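Local coordinates for minor capsid protein (Cafeteriavirus-dependent mavirus, PDB 6G42) that builds a pentameric penton capsomer with a single jelly-roll fold, probably placed at the fivefold vertices of the virophage capsid, at residues I206-P212 and F270-L275; L11-I15 and V32-R38; V213-L218 and N230-L235. All coordinates share one frame; numbering follows the deposited sequence.

From the N terminus, contact 2 comes first. It closes a loop of 16 residues and places strand 8-15 of one jelly-roll sheet against strand 33-37 of the facing sheet. The chain then runs on to strand 201-207, where contact 1 opens. Contact 1 spans 57 residues before strand 272-281 closes it. Contact 3 lies entirely within that span and closes a shorter excursion of 11 residues between two antiparallel arms. Contacts 1 and 2 meet in one sheet, where strands 33-37 and 272-281 are neighbours. Contacts 1 and 3 touch through Ile206 and Leu235. Contacts 2 and 3 do not touch, and no two contacts cross.

Contact 1. Residues I206-P212 and F270-L275; sequences IESNDLP and FNRFNL
An ST motif at Ser208, where the chain leaves strand 201-207 of the jelly-roll, meets Asn274 on the neighbouring strand 272-281. Ser208 OG lies anti to the backbone N (chi1 179°), which directs it across the gap. Ser208 OG donates to Asn274 O at 2.7 Å, in the carbonyl plane. Ser208 OG also accepts from Leu211 N at 3.1 Å, which closes the turn. Asp210 OD1 uses its syn lone pair to accept from Asn274 N at 2.8 Å. Both backbone polar groups of Asn274 are therefore taken by side chains of the turn. Asn274 ND2 bonds to Asp35 OD1 and Ser33 OG of strand 33-37. Toward the interior of the sandwich the packing is apolar. Leu211 CD1 sits over a face of the Phe273 ring, 3.8 Å from its centroid. Leu211 CD1 also lies over a face of the Phe270 ring, 4.2 Å from that centroid, so one methyl serves two CH-pi contacts. The Pro212 ring packs obliquely on Phe270. Leu51 of strand 49-62 touches Leu211, and Leu301 touches Phe273, which ties the site to the opposite sheet. The ST motif thus fastens the turn after strand 201-207 to strand 272-281, and its apolar side faces the core between the two sheets of the jelly-roll.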
ATOM      1  N   ILE C 206     -12.473  20.595  11.865  1.00 50.76           N
ATOM      2  CA  ILE C 206     -13.369  21.651  11.378  1.00 52.24           C
ATOM      3  C   ILE C 206     -14.488  21.825  12.408  1.00 55.16           C
ATOM      4  O   ILE C 206     -15.195  20.861  12.714  1.00 53.55           O
ATOM      5  CB  ILE C 206     -13.991  21.295  10.011  1.00 51.54           C
ATOM      6  CG1 ILE C 206     -12.898  21.195   8.945  1.00 51.65           C
ATOM      7  CG2 ILE C 206     -15.034  22.337   9.604  1.00 51.75           C
ATOM      8  CD1 ILE C 206     -13.364  20.660   7.606  1.00 51.78           C
ATOM      9  N   GLU C 207     -14.640  23.050  12.922  1.00 58.94           N
ATOM     10  CA  GLU C 207     -15.707  23.401  13.885  1.00 59.82           C
ATOM     11  C   GLU C 207     -16.558  24.596  13.433  1.00 59.74           C
ATOM     12  O   GLU C 207     -16.181  25.338  12.517  1.00 57.43           O
ATOM     13  CB  GLU C 207     -15.134  23.625  15.299  1.00 60.31           C
ATOM     14  CG  GLU C 207     -13.928  24.550  15.410  1.00 60.24           C
ATOM     15  CD  GLU C 207     -13.319  24.577  16.810  1.00 61.84           C
ATOM     16  OE1 GLU C 207     -13.347  23.549  17.524  1.00 64.30           O
ATOM     17  OE2 GLU C 207     -12.786  25.631  17.202  1.00 63.33           O
ATOM     18  N   SER C 208     -17.714  24.746  14.084  1.00 59.83           N
ATOM     19  CA  SER C 208     -18.697  25.784  13.765  1.00 62.29           C
ATOM     20  C   SER C 208     -19.388  26.288  15.026  1.00 65.24           C
ATOM     21  O   SER C 208     -19.889  25.489  15.815  1.00 66.48           O
ATOM     22  CB  SER C 208     -19.757  25.231  12.815  1.00 60.98           C
ATOM     23  OG  SER C 208     -20.736  26.213  12.518  1.00 59.12           O
ATOM     24  N   ASN C 209     -19.429  27.608  15.199  1.00 67.83           N
ATOM     25  CA  ASN C 209     -20.140  28.224  16.341  1.00 69.58           C
ATOM     26  C   ASN C 209     -21.661  28.389  16.141  1.00 66.91           C
ATOM     27  O   ASN C 209     -22.390  28.503  17.126  1.00 66.25           O
ATOM     28  CB  ASN C 209     -19.492  29.556  16.780  1.00 73.44           C
ATOM     29  CG  ASN C 209     -19.322  30.554  15.640  1.00 79.87           C
ATOM     30  OD1 ASN C 209     -19.994  30.474  14.612  1.00 88.85           O
ATOM     31  ND2 ASN C 209     -18.406  31.502  15.822  1.00 80.33           N
ATOM     32  N   ASP C 210     -22.130  28.395  14.891  1.00 65.78           N
ATOM     33  CA  ASP C 210     -23.556  28.670  14.585  1.00 66.93           C
ATOM     34  C   ASP C 210     -24.302  27.697  13.630  1.00 65.80           C
ATOM     35  O   ASP C 210     -25.440  27.979  13.232  1.00 62.45           O
ATOM     36  CB  ASP C 210     -23.691  30.110  14.070  1.00 70.03           C
ATOM     37  CG  ASP C 210     -22.948  30.347  12.761  1.00 73.60           C
ATOM     38  OD1 ASP C 210     -22.113  29.499  12.366  1.00 73.09           O
ATOM     39  OD2 ASP C 210     -23.199  31.399  12.129  1.00 77.30           O
ATOM     40  N   LEU C 211     -23.685  26.570  13.271  1.00 64.12           N
ATOM     41  CA  LEU C 211     -24.367  25.538  12.479  1.00 61.64           C
ATOM     42  C   LEU C 211     -25.207  24.680  13.420  1.00 61.18           C
ATOM     43  O   LEU C 211     -24.657  24.111  14.361  1.00 60.51           O
ATOM     44  CB  LEU C 211     -23.362  24.646  11.745  1.00 61.85           C
ATOM     45  CG  LEU C 211     -23.916  23.517  10.860  1.00 60.56           C
ATOM     46  CD1 LEU C 211     -24.652  24.048   9.642  1.00 59.79           C
ATOM     47  CD2 LEU C 211     -22.786  22.607  10.414  1.00 60.54           C
ATOM     48  N   PRO C 212     -26.535  24.583  13.180  1.00 60.81           N
ATOM     49  CA  PRO C 212     -27.359  23.736  14.049  1.00 59.50           C
ATOM     50  C   PRO C 212     -27.077  22.245  13.819  1.00 59.05           C
ATOM     51  O   PRO C 212     -27.756  21.568  13.036  1.00 58.29           O
ATOM     52  CB  PRO C 212     -28.793  24.134  13.684  1.00 60.89           C
ATOM     53  CG  PRO C 212     -28.701  24.654  12.294  1.00 61.95           C
ATOM     54  CD  PRO C 212     -27.347  25.284  12.166  1.00 60.97           C
ATOM     55  N   PHE C 270     -32.008  27.081   8.546  1.00 78.96           N
ATOM     56  CA  PHE C 270     -30.851  27.988   8.502  1.00 76.99           C
ATOM     57  C   PHE C 270     -30.450  28.414   7.089  1.00 75.19           C
ATOM     58  O   PHE C 270     -30.756  27.753   6.096  1.00 73.03           O
ATOM     59  CB  PHE C 270     -29.632  27.429   9.264  1.00 76.57           C
ATOM     60  CG  PHE C 270     -29.015  26.203   8.643  1.00 75.64           C
ATOM     61  CD1 PHE C 270     -29.428  24.937   9.032  1.00 73.86           C
ATOM     62  CD2 PHE C 270     -28.007  26.312   7.690  1.00 74.79           C
ATOM     63  CE1 PHE C 270     -28.866  23.801   8.472  1.00 73.85           C
ATOM     64  CE2 PHE C 270     -27.442  25.178   7.124  1.00 73.29           C
ATOM     65  CZ  PHE C 270     -27.872  23.922   7.517  1.00 73.09           C
ATOM     66  N   ASN C 271     -29.751  29.540   7.055  1.00 76.45           N
ATOM     67  CA  ASN C 271     -29.390  30.252   5.830  1.00 76.29           C
ATOM     68  C   ASN C 271     -27.875  30.450   5.655  1.00 72.45           C
ATOM     69  O   ASN C 271     -27.365  30.480   4.530  1.00 67.94           O
ATOM     70  CB  ASN C 271     -30.086  31.611   5.896  1.00 77.49           C
ATOM     71  CG  ASN C 271     -30.107  32.336   4.577  1.00 79.85           C
ATOM     72  OD1 ASN C 271     -29.892  31.749   3.515  1.00 84.75           O
ATOM     73  ND2 ASN C 271     -30.393  33.626   4.637  1.00 81.47           N
ATOM     74  N   ARG C 272     -27.172  30.610   6.771  1.00 70.05           N
ATOM     75  CA  ARG C 272     -25.739  30.820   6.785  1.00 70.76           C
ATOM     76  C   ARG C 272     -25.110  30.178   8.017  1.00 67.11           C
ATOM     77  O   ARG C 272     -25.787  29.936   9.021  1.00 64.32           O
ATOM     78  CB  ARG C 272     -25.434  32.324   6.764  1.00 76.95           C
ATOM     79  CG  ARG C 272     -25.939  33.101   7.970  1.00 80.84           C
ATOM     80  CD  ARG C 272     -25.921  34.603   7.733  1.00 84.84           C
ATOM     81  NE  ARG C 272     -24.582  35.183   7.843  1.00 87.55           N
ATOM     82  CZ  ARG C 272     -24.304  36.484   7.736  1.00 89.03           C
ATOM     83  NH1 ARG C 272     -25.269  37.377   7.505  1.00 89.27           N
ATOM     84  NH2 ARG C 272     -23.046  36.902   7.858  1.00 89.81           N
ATOM     85  N   PHE C 273     -23.813  29.904   7.921  1.00 63.92           N
ATOM     86  CA  PHE C 273     -23.032  29.402   9.054  1.00 62.29           C
ATOM     87  C   PHE C 273     -21.542  29.616   8.831  1.00 59.00           C
ATOM     88  O   PHE C 273     -21.104  29.915   7.723  1.00 56.95           O
ATOM     89  CB  PHE C 273     -23.328  27.918   9.331  1.00 62.52           C
ATOM     90  CG  PHE C 273     -23.063  27.006   8.160  1.00 62.45           C
ATOM     91  CD1 PHE C 273     -24.035  26.804   7.185  1.00 61.93           C
ATOM     92  CD2 PHE C 273     -21.853  26.329   8.044  1.00 61.47           C
ATOM     93  CE1 PHE C 273     -23.804  25.960   6.111  1.00 61.64           C
ATOM     94  CE2 PHE C 273     -21.616  25.484   6.972  1.00 62.74           C
ATOM     95  CZ  PHE C 273     -22.593  25.300   6.003  1.00 63.13           C
ATOM     96  N   ASN C 274     -20.787  29.457   9.911  1.00 59.19           N
ATOM     97  CA  ASN C 274     -19.340  29.620   9.914  1.00 60.60           C
ATOM     98  C   ASN C 274     -18.657  28.252   9.988  1.00 59.45           C
ATOM     99  O   ASN C 274     -19.144  27.344  10.662  1.00 58.50           O
ATOM    100  CB  ASN C 274     -18.919  30.463  11.115  1.00 64.34           C
ATOM    101  CG  ASN C 274     -17.452  30.836  11.076  1.00 68.75           C
ATOM    102  OD1 ASN C 274     -16.625  30.228  11.763  1.00 73.31           O
ATOM    103  ND2 ASN C 274     -17.116  31.827  10.255  1.00 69.91           N
ATOM    104  N   LEU C 275     -17.539  28.121   9.277  1.00 57.40           N
ATOM    105  CA  LEU C 275     -16.631  26.981   9.420  1.00 56.36           C
ATOM    106  C   LEU C 275     -15.239  27.533   9.678  1.00 57.01           C
ATOM    107  O   LEU C 275     -14.830  28.504   9.035  1.00 54.15           O
ATOM    108  CB  LEU C 275     -16.598  26.123   8.153  1.00 55.35           C
ATOM    109  CG  LEU C 275     -17.899  25.452   7.723  1.00 55.33           C
ATOM    110  CD1 LEU C 275     -17.751  24.843   6.341  1.00 55.37           C
ATOM    111  CD2 LEU C 275     -18.308  24.388   8.719  1.00 55.07           C
TER

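Contact 2. Residues L11-I15 and V32-R38; sequences LNETI and VSVDIFR
The axes of the short segments 11-15 and 33-37, with Glu13 nearest Ile36 and Ile15 nearest Val34, approach to 8.0 Å at 138° between their directions, with no hydrogen bond joining them. This is face-to-face packing of the two sheets of the jelly-roll sandwich. Strand 8-15 pairs in its own sheet with strand 296-305, and strand 33-37 pairs in the other with strand 272-281. Leu11, Glu13 and Ile15 point toward strand 33-37, and Val34 and Ile36 point back. The contact is made almost wholly by side chains. At one end Ile15 CD1 reaches between two valines, 3.6 Å from Val32 CG1 and 3.3 Å from Val34 CG2. At the other end Leu11 CD2 meets Ile36 CG2 at 4.0 Å. Glu13 stands between these apolar pairs. Glu13 CG packs on Val34 CG1 at 3.4 Å. The chain then bends at chi2 (66°), and the carboxylate runs alongside Ile36 in the opposite direction to that side chain. Arg38 closes the row beside Leu11, but its guanidinium is committed to another subunit. There NH1 bonds to Leu218 O and NH2 to Asn230 O of a neighbouring subunit. Hence this edge of the sandwich also forms part of the pentamer interface. Glu13 OE1 stays 5.7 Å from Arg38 NH1, too far for a salt bridge, and rests 3.7 Å from Ile36 CG1.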
ATOM      1  N   LEU C  11     -22.204  20.938  -1.014  1.00 51.30           N
ATOM      2  CA  LEU C  11     -21.802  22.331  -0.801  1.00 54.27           C
ATOM      3  C   LEU C  11     -20.274  22.474  -0.885  1.00 54.55           C
ATOM      4  O   LEU C  11     -19.544  21.926  -0.060  1.00 52.12           O
ATOM      5  CB  LEU C  11     -22.336  22.830   0.550  1.00 56.08           C
ATOM      6  CG  LEU C  11     -21.963  24.228   1.054  1.00 57.84           C
ATOM      7  CD1 LEU C  11     -22.343  25.319   0.069  1.00 59.98           C
ATOM      8  CD2 LEU C  11     -22.646  24.477   2.387  1.00 59.92           C
ATOM      9  N   ASN C  12     -19.815  23.214  -1.896  1.00 55.42           N
ATOM     10  CA  ASN C  12     -18.392  23.490  -2.113  1.00 55.36           C
ATOM     11  C   ASN C  12     -18.029  24.847  -1.531  1.00 58.22           C
ATOM     12  O   ASN C  12     -18.873  25.748  -1.458  1.00 62.89           O
ATOM     13  CB  ASN C  12     -18.056  23.490  -3.609  1.00 52.85           C
ATOM     14  CG  ASN C  12     -18.235  22.127  -4.244  1.00 52.34           C
ATOM     15  OD1 ASN C  12     -17.283  21.352  -4.362  1.00 49.47           O
ATOM     16  ND2 ASN C  12     -19.464  21.817  -4.636  1.00 53.10           N
ATOM     17  N   GLU C  13     -16.771  24.989  -1.123  1.00 57.58           N
ATOM     18  CA  GLU C  13     -16.267  26.269  -0.641  1.00 61.17           C
ATOM     19  C   GLU C  13     -14.740  26.347  -0.759  1.00 58.51           C
ATOM     20  O   GLU C  13     -14.058  25.332  -0.667  1.00 54.76           O
ATOM     21  CB  GLU C  13     -16.732  26.500   0.801  1.00 66.03           C
ATOM     22  CG  GLU C  13     -16.796  27.960   1.227  1.00 69.42           C
ATOM     23  CD  GLU C  13     -17.843  28.803   0.502  1.00 72.17           C
ATOM     24  OE1 GLU C  13     -18.959  28.305   0.231  1.00 75.00           O
ATOM     25  OE2 GLU C  13     -17.554  29.987   0.222  1.00 74.51           O
ATOM     26  N   THR C  14     -14.228  27.557  -0.989  1.00 59.21           N
ATOM     27  CA  THR C  14     -12.787  27.810  -1.146  1.00 59.85           C
ATOM     28  C   THR C  14     -12.339  29.096  -0.447  1.00 58.56           C
ATOM     29  O   THR C  14     -13.132  30.016  -0.243  1.00 58.54           O
ATOM     30  CB  THR C  14     -12.371  27.913  -2.631  1.00 61.85           C
ATOM     31  OG1 THR C  14     -13.207  28.863  -3.302  1.00 64.02           O
ATOM     32  CG2 THR C  14     -12.495  26.569  -3.320  1.00 64.00           C
ATOM     33  N   ILE C  15     -11.062  29.131  -0.074  1.00 58.20           N
ATOM     34  CA  ILE C  15     -10.419  30.334   0.453  1.00 58.48           C
ATOM     35  C   ILE C  15      -9.153  30.546  -0.357  1.00 59.19           C
ATOM     36  O   ILE C  15      -8.258  29.707  -0.330  1.00 56.11           O
ATOM     37  CB  ILE C  15     -10.020  30.210   1.945  1.00 58.17           C
ATOM     38  CG1 ILE C  15     -11.190  29.728   2.803  1.00 59.76           C
ATOM     39  CG2 ILE C  15      -9.513  31.546   2.481  1.00 57.09           C
ATOM     40  CD1 ILE C  15     -10.760  29.276   4.184  1.00 62.10           C
ATOM     41  N   VAL C  32      -7.961  30.331   9.523  1.00 57.03           N
ATOM     42  CA  VAL C  32      -8.662  29.767   8.376  1.00 57.75           C
ATOM     43  C   VAL C  32     -10.137  29.682   8.751  1.00 58.94           C
ATOM     44  O   VAL C  32     -10.514  28.893   9.617  1.00 61.21           O
ATOM     45  CB  VAL C  32      -8.130  28.368   8.001  1.00 56.77           C
ATOM     46  CG1 VAL C  32      -9.027  27.698   6.974  1.00 56.42           C
ATOM     47  CG2 VAL C  32      -6.713  28.466   7.463  1.00 56.83           C
ATOM     48  N   SER C  33     -10.954  30.496   8.091  1.00 58.23           N
ATOM     49  CA  SER C  33     -12.368  30.591   8.404  1.00 56.00           C
ATOM     50  C   SER C  33     -13.176  30.963   7.167  1.00 54.95           C
ATOM     51  O   SER C  33     -12.676  31.642   6.278  1.00 53.59           O
ATOM     52  CB  SER C  33     -12.573  31.623   9.502  1.00 56.35           C
ATOM     53  OG  SER C  33     -13.881  31.542  10.026  1.00 60.78           O
ATOM     54  N   VAL C  34     -14.418  30.488   7.106  1.00 56.30           N
ATOM     55  CA  VAL C  34     -15.314  30.788   5.991  1.00 58.69           C
ATOM     56  C   VAL C  34     -16.731  31.010   6.480  1.00 61.55           C
ATOM     57  O   VAL C  34     -17.248  30.225   7.277  1.00 61.69           O
ATOM     58  CB  VAL C  34     -15.409  29.645   4.956  1.00 60.98           C
ATOM     59  CG1 VAL C  34     -16.012  30.174   3.665  1.00 61.75           C
ATOM     60  CG2 VAL C  34     -14.059  29.045   4.657  1.00 63.39           C
ATOM     61  N   ASP C  35     -17.357  32.063   5.962  1.00 65.16           N
ATOM     62  CA  ASP C  35     -18.788  32.280   6.123  1.00 67.11           C
ATOM     63  C   ASP C  35     -19.493  31.801   4.864  1.00 64.21           C
ATOM     64  O   ASP C  35     -19.361  32.410   3.800  1.00 62.83           O
ATOM     65  CB  ASP C  35     -19.096  33.763   6.364  1.00 69.75           C
ATOM     66  CG  ASP C  35     -18.572  34.264   7.705  1.00 73.72           C
ATOM     67  OD1 ASP C  35     -18.676  33.536   8.723  1.00 73.94           O
ATOM     68  OD2 ASP C  35     -18.066  35.408   7.739  1.00 79.11           O
ATOM     69  N   ILE C  36     -20.221  30.696   4.993  1.00 64.22           N
ATOM     70  CA  ILE C  36     -21.148  30.244   3.955  1.00 67.38           C
ATOM     71  C   ILE C  36     -22.416  31.072   4.124  1.00 68.56           C
ATOM     72  O   ILE C  36     -23.021  31.045   5.190  1.00 69.67           O
ATOM     73  CB  ILE C  36     -21.493  28.735   4.075  1.00 65.90           C
ATOM     74  CG1 ILE C  36     -20.302  27.863   3.649  1.00 63.19           C
ATOM     75  CG2 ILE C  36     -22.722  28.380   3.235  1.00 66.08           C
ATOM     76  CD1 ILE C  36     -19.287  27.616   4.742  1.00 62.93           C
ATOM     77  N   PHE C  37     -22.806  31.794   3.074  1.00 70.99           N
ATOM     78  CA  PHE C  37     -23.977  32.670   3.100  1.00 72.81           C
ATOM     79  C   PHE C  37     -24.685  32.557   1.750  1.00 70.46           C
ATOM     80  O   PHE C  37     -24.062  32.742   0.704  1.00 65.45           O
ATOM     81  CB  PHE C  37     -23.514  34.109   3.397  1.00 76.71           C
ATOM     82  CG  PHE C  37     -24.624  35.122   3.639  1.00 79.48           C
ATOM     83  CD1 PHE C  37     -25.942  34.756   3.963  1.00 82.29           C
ATOM     84  CD2 PHE C  37     -24.318  36.482   3.592  1.00 80.04           C
ATOM     85  CE1 PHE C  37     -26.917  35.723   4.189  1.00 82.42           C
ATOM     86  CE2 PHE C  37     -25.291  37.447   3.823  1.00 81.63           C
ATOM     87  CZ  PHE C  37     -26.590  37.068   4.123  1.00 81.72           C
ATOM     88  N   ARG C  38     -25.972  32.208   1.785  1.00 72.10           N
ATOM     89  CA  ARG C  38     -26.765  31.956   0.571  1.00 74.10           C
ATOM     90  C   ARG C  38     -28.083  32.735   0.511  1.00 76.63           C
ATOM     91  O   ARG C  38     -28.561  33.241   1.525  1.00 79.32           O
ATOM     92  CB  ARG C  38     -27.032  30.459   0.435  1.00 72.91           C
ATOM     93  CG  ARG C  38     -25.752  29.631   0.400  1.00 70.12           C
ATOM     94  CD  ARG C  38     -25.974  28.270  -0.232  1.00 69.07           C
ATOM     95  NE  ARG C  38     -26.225  28.360  -1.671  1.00 64.90           N
ATOM     96  CZ  ARG C  38     -25.294  28.566  -2.602  1.00 62.44           C
ATOM     97  NH1 ARG C  38     -24.008  28.717  -2.276  1.00 61.56           N
ATOM     98  NH2 ARG C  38     -25.655  28.623  -3.880  1.00 61.91           N
TER

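Contact 3. Residues V213-L218 and N230-L235; sequences VSYELL and NTGVFL
The Tyr215 ring lies flat against Val233 in a short two-stranded antiparallel ribbon that projects from the jelly-roll. Val233 CG2 sits over the ring centre, 3.5 Å from the centroid and 12° off the normal, a clear CH-pi contact. Tyr215 CG is anti to its own carbonyl carbon (chi1 -73°), which lays the ring across the other arm with Gly232 N at its edge. The other methyl of Val233, CG1, meets Val213 CG1. On the other side of the ribbon, Glu216 crosses Phe234 at about a right angle. The carboxylate and ring planes are only 9° apart, and Glu216 CD lies 3.8 Å from Phe234 CB. That carboxylate is held by a neighbouring subunit, through a salt bridge to its Lys300 and a hydrogen bond to its Asn12. The ribbon thus belongs to the pentamer interface. Leu218 CD1 lies 3.6 Å from Thr231 O and also reaches Phe234 CE1, while Leu218 CB packs beside the Asn230 side chain. Glu216 and Gly232 form a hydrogen-bonded pair, with Glu216 N to Gly232 O at 2.7 Å and Gly232 N to Glu216 O at 3.1 Å. Leu217 and Thr231 pair next, non-hydrogen-bonded. Beyond them Leu218 N donates to Asn230 O at 2.9 Å.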
ATOM      1  N   VAL C 213     -26.050  21.769  14.514  1.00 57.50           N
ATOM      2  CA  VAL C 213     -25.563  20.403  14.397  1.00 58.46           C
ATOM      3  C   VAL C 213     -25.404  19.815  15.801  1.00 59.90           C
ATOM      4  O   VAL C 213     -25.166  20.546  16.769  1.00 63.90           O
ATOM      5  CB  VAL C 213     -24.232  20.364  13.598  1.00 57.53           C
ATOM      6  CG1 VAL C 213     -23.082  20.988  14.380  1.00 57.19           C
ATOM      7  CG2 VAL C 213     -23.883  18.948  13.177  1.00 57.43           C
ATOM      8  N   SER C 214     -25.538  18.500  15.908  1.00 59.11           N
ATOM      9  CA  SER C 214     -25.395  17.820  17.190  1.00 59.30           C
ATOM     10  C   SER C 214     -23.959  17.936  17.692  1.00 60.80           C
ATOM     11  O   SER C 214     -23.012  17.820  16.915  1.00 62.30           O
ATOM     12  CB  SER C 214     -25.802  16.354  17.063  1.00 59.65           C
ATOM     13  OG  SER C 214     -26.040  15.795  18.338  1.00 61.86           O
ATOM     14  N   TYR C 215     -23.812  18.181  18.987  1.00 64.41           N
ATOM     15  CA  TYR C 215     -22.508  18.358  19.614  1.00 66.57           C
ATOM     16  C   TYR C 215     -21.943  16.985  19.943  1.00 61.39           C
ATOM     17  O   TYR C 215     -22.692  16.041  20.142  1.00 60.73           O
ATOM     18  CB  TYR C 215     -22.636  19.165  20.915  1.00 76.37           C
ATOM     19  CG  TYR C 215     -22.923  20.658  20.760  1.00 86.42           C
ATOM     20  CD1 TYR C 215     -24.084  21.117  20.118  1.00 92.08           C
ATOM     21  CD2 TYR C 215     -22.051  21.619  21.295  1.00 89.67           C
ATOM     22  CE1 TYR C 215     -24.351  22.476  19.993  1.00 93.83           C
ATOM     23  CE2 TYR C 215     -22.313  22.979  21.174  1.00 92.29           C
ATOM     24  CZ  TYR C 215     -23.463  23.403  20.523  1.00 95.76           C
ATOM     25  OH  TYR C 215     -23.730  24.748  20.398  1.00100.22           O
ATOM     26  N   GLU C 216     -20.619  16.882  19.993  1.00 60.85           N
ATOM     27  CA  GLU C 216     -19.948  15.692  20.527  1.00 60.39           C
ATOM     28  C   GLU C 216     -19.791  15.871  22.036  1.00 58.22           C
ATOM     29  O   GLU C 216     -19.675  16.998  22.518  1.00 58.27           O
ATOM     30  CB  GLU C 216     -18.569  15.476  19.878  1.00 61.60           C
ATOM     31  CG  GLU C 216     -18.582  15.260  18.360  1.00 61.47           C
ATOM     32  CD  GLU C 216     -17.305  14.607  17.825  1.00 59.68           C
ATOM     33  OE1 GLU C 216     -16.259  14.654  18.500  1.00 58.76           O
ATOM     34  OE2 GLU C 216     -17.332  14.042  16.714  1.00 58.30           O
ATOM     35  N   LEU C 217     -19.783  14.761  22.771  1.00 55.99           N
ATOM     36  CA  LEU C 217     -19.675  14.783  24.237  1.00 55.92           C
ATOM     37  C   LEU C 217     -18.208  14.751  24.644  1.00 57.33           C
ATOM     38  O   LEU C 217     -17.474  13.880  24.189  1.00 58.33           O
ATOM     39  CB  LEU C 217     -20.419  13.593  24.860  1.00 54.55           C
ATOM     40  CG  LEU C 217     -21.871  13.348  24.422  1.00 53.37           C
ATOM     41  CD1 LEU C 217     -22.463  12.201  25.229  1.00 53.96           C
ATOM     42  CD2 LEU C 217     -22.740  14.591  24.553  1.00 51.94           C
ATOM     43  N   LEU C 218     -17.806  15.686  25.509  1.00 60.40           N
ATOM     44  CA  LEU C 218     -16.393  15.904  25.888  1.00 62.28           C
ATOM     45  C   LEU C 218     -16.128  15.614  27.374  1.00 64.47           C
ATOM     46  O   LEU C 218     -17.058  15.630  28.175  1.00 63.20           O
ATOM     47  CB  LEU C 218     -15.984  17.349  25.569  1.00 61.80           C
ATOM     48  CG  LEU C 218     -15.667  17.702  24.113  1.00 61.70           C
ATOM     49  CD1 LEU C 218     -15.526  19.208  23.955  1.00 61.57           C
ATOM     50  CD2 LEU C 218     -14.405  17.009  23.626  1.00 61.53           C
ATOM     51  N   ASN C 230     -19.624  18.719  29.497  1.00 65.86           N
ATOM     52  CA  ASN C 230     -18.897  19.497  28.500  1.00 65.27           C
ATOM     53  C   ASN C 230     -19.220  18.961  27.105  1.00 66.53           C
ATOM     54  O   ASN C 230     -19.292  17.745  26.901  1.00 68.33           O
ATOM     55  CB  ASN C 230     -17.389  19.432  28.774  1.00 65.65           C
ATOM     56  CG  ASN C 230     -16.587  20.457  27.970  1.00 70.23           C
ATOM     57  OD1 ASN C 230     -17.138  21.279  27.233  1.00 75.62           O
ATOM     58  ND2 ASN C 230     -15.268  20.405  28.113  1.00 69.94           N
ATOM     59  N   THR C 231     -19.440  19.878  26.163  1.00 65.44           N
ATOM     60  CA  THR C 231     -19.793  19.540  24.781  1.00 63.50           C
ATOM     61  C   THR C 231     -19.015  20.402  23.791  1.00 63.93           C
ATOM     62  O   THR C 231     -18.372  21.378  24.170  1.00 66.91           O
ATOM     63  CB  THR C 231     -21.310  19.699  24.513  1.00 62.26           C
ATOM     64  OG1 THR C 231     -21.706  21.061  24.699  1.00 62.50           O
ATOM     65  CG2 THR C 231     -22.129  18.805  25.433  1.00 61.38           C
ATOM     66  N   GLY C 232     -19.069  20.017  22.520  1.00 64.94           N
ATOM     67  CA  GLY C 232     -18.411  20.763  21.448  1.00 63.87           C
ATOM     68  C   GLY C 232     -18.862  20.349  20.057  1.00 62.47           C
ATOM     69  O   GLY C 232     -19.228  19.196  19.830  1.00 60.83           O
ATOM     70  N   VAL C 233     -18.820  21.304  19.129  1.00 63.35           N
ATOM     71  CA  VAL C 233     -19.185  21.085  17.729  1.00 62.61           C
ATOM     72  C   VAL C 233     -17.922  20.741  16.949  1.00 63.61           C
ATOM     73  O   VAL C 233     -17.008  21.560  16.840  1.00 63.18           O
ATOM     74  CB  VAL C 233     -19.853  22.329  17.115  1.00 62.32           C
ATOM     75  CG1 VAL C 233     -20.190  22.101  15.648  1.00 62.22           C
ATOM     76  CG2 VAL C 233     -21.114  22.686  17.894  1.00 63.50           C
ATOM     77  N   PHE C 234     -17.883  19.513  16.438  1.00 64.89           N
ATOM     78  CA  PHE C 234     -16.766  18.982  15.666  1.00 64.75           C
ATOM     79  C   PHE C 234     -17.383  18.354  14.416  1.00 62.81           C
ATOM     80  O   PHE C 234     -18.170  17.415  14.535  1.00 63.69           O
ATOM     81  CB  PHE C 234     -16.022  17.898  16.461  1.00 68.03           C
ATOM     82  CG  PHE C 234     -15.206  18.412  17.626  1.00 72.30           C
ATOM     83  CD1 PHE C 234     -15.812  18.999  18.731  1.00 74.57           C
ATOM     84  CD2 PHE C 234     -13.823  18.246  17.650  1.00 75.68           C
ATOM     85  CE1 PHE C 234     -15.060  19.449  19.808  1.00 76.25           C
ATOM     86  CE2 PHE C 234     -13.065  18.694  18.727  1.00 76.58           C
ATOM     87  CZ  PHE C 234     -13.684  19.295  19.807  1.00 76.10           C
ATOM     88  N   LEU C 235     -17.039  18.865  13.233  1.00 61.63           N
ATOM     89  CA  LEU C 235     -17.583  18.352  11.957  1.00 61.16           C
ATOM     90  C   LEU C 235     -16.749  17.248  11.290  1.00 58.38           C
ATOM     91  O   LEU C 235     -17.296  16.408  10.580  1.00 53.37           O
ATOM     92  CB  LEU C 235     -17.810  19.501  10.977  1.00 61.11           C
ATOM     93  CG  LEU C 235     -18.727  20.623  11.470  1.00 62.19           C
ATOM     94  CD1 LEU C 235     -19.045  21.559  10.315  1.00 62.08           C
ATOM     95  CD2 LEU C 235     -20.015  20.105  12.091  1.00 62.52           C
TER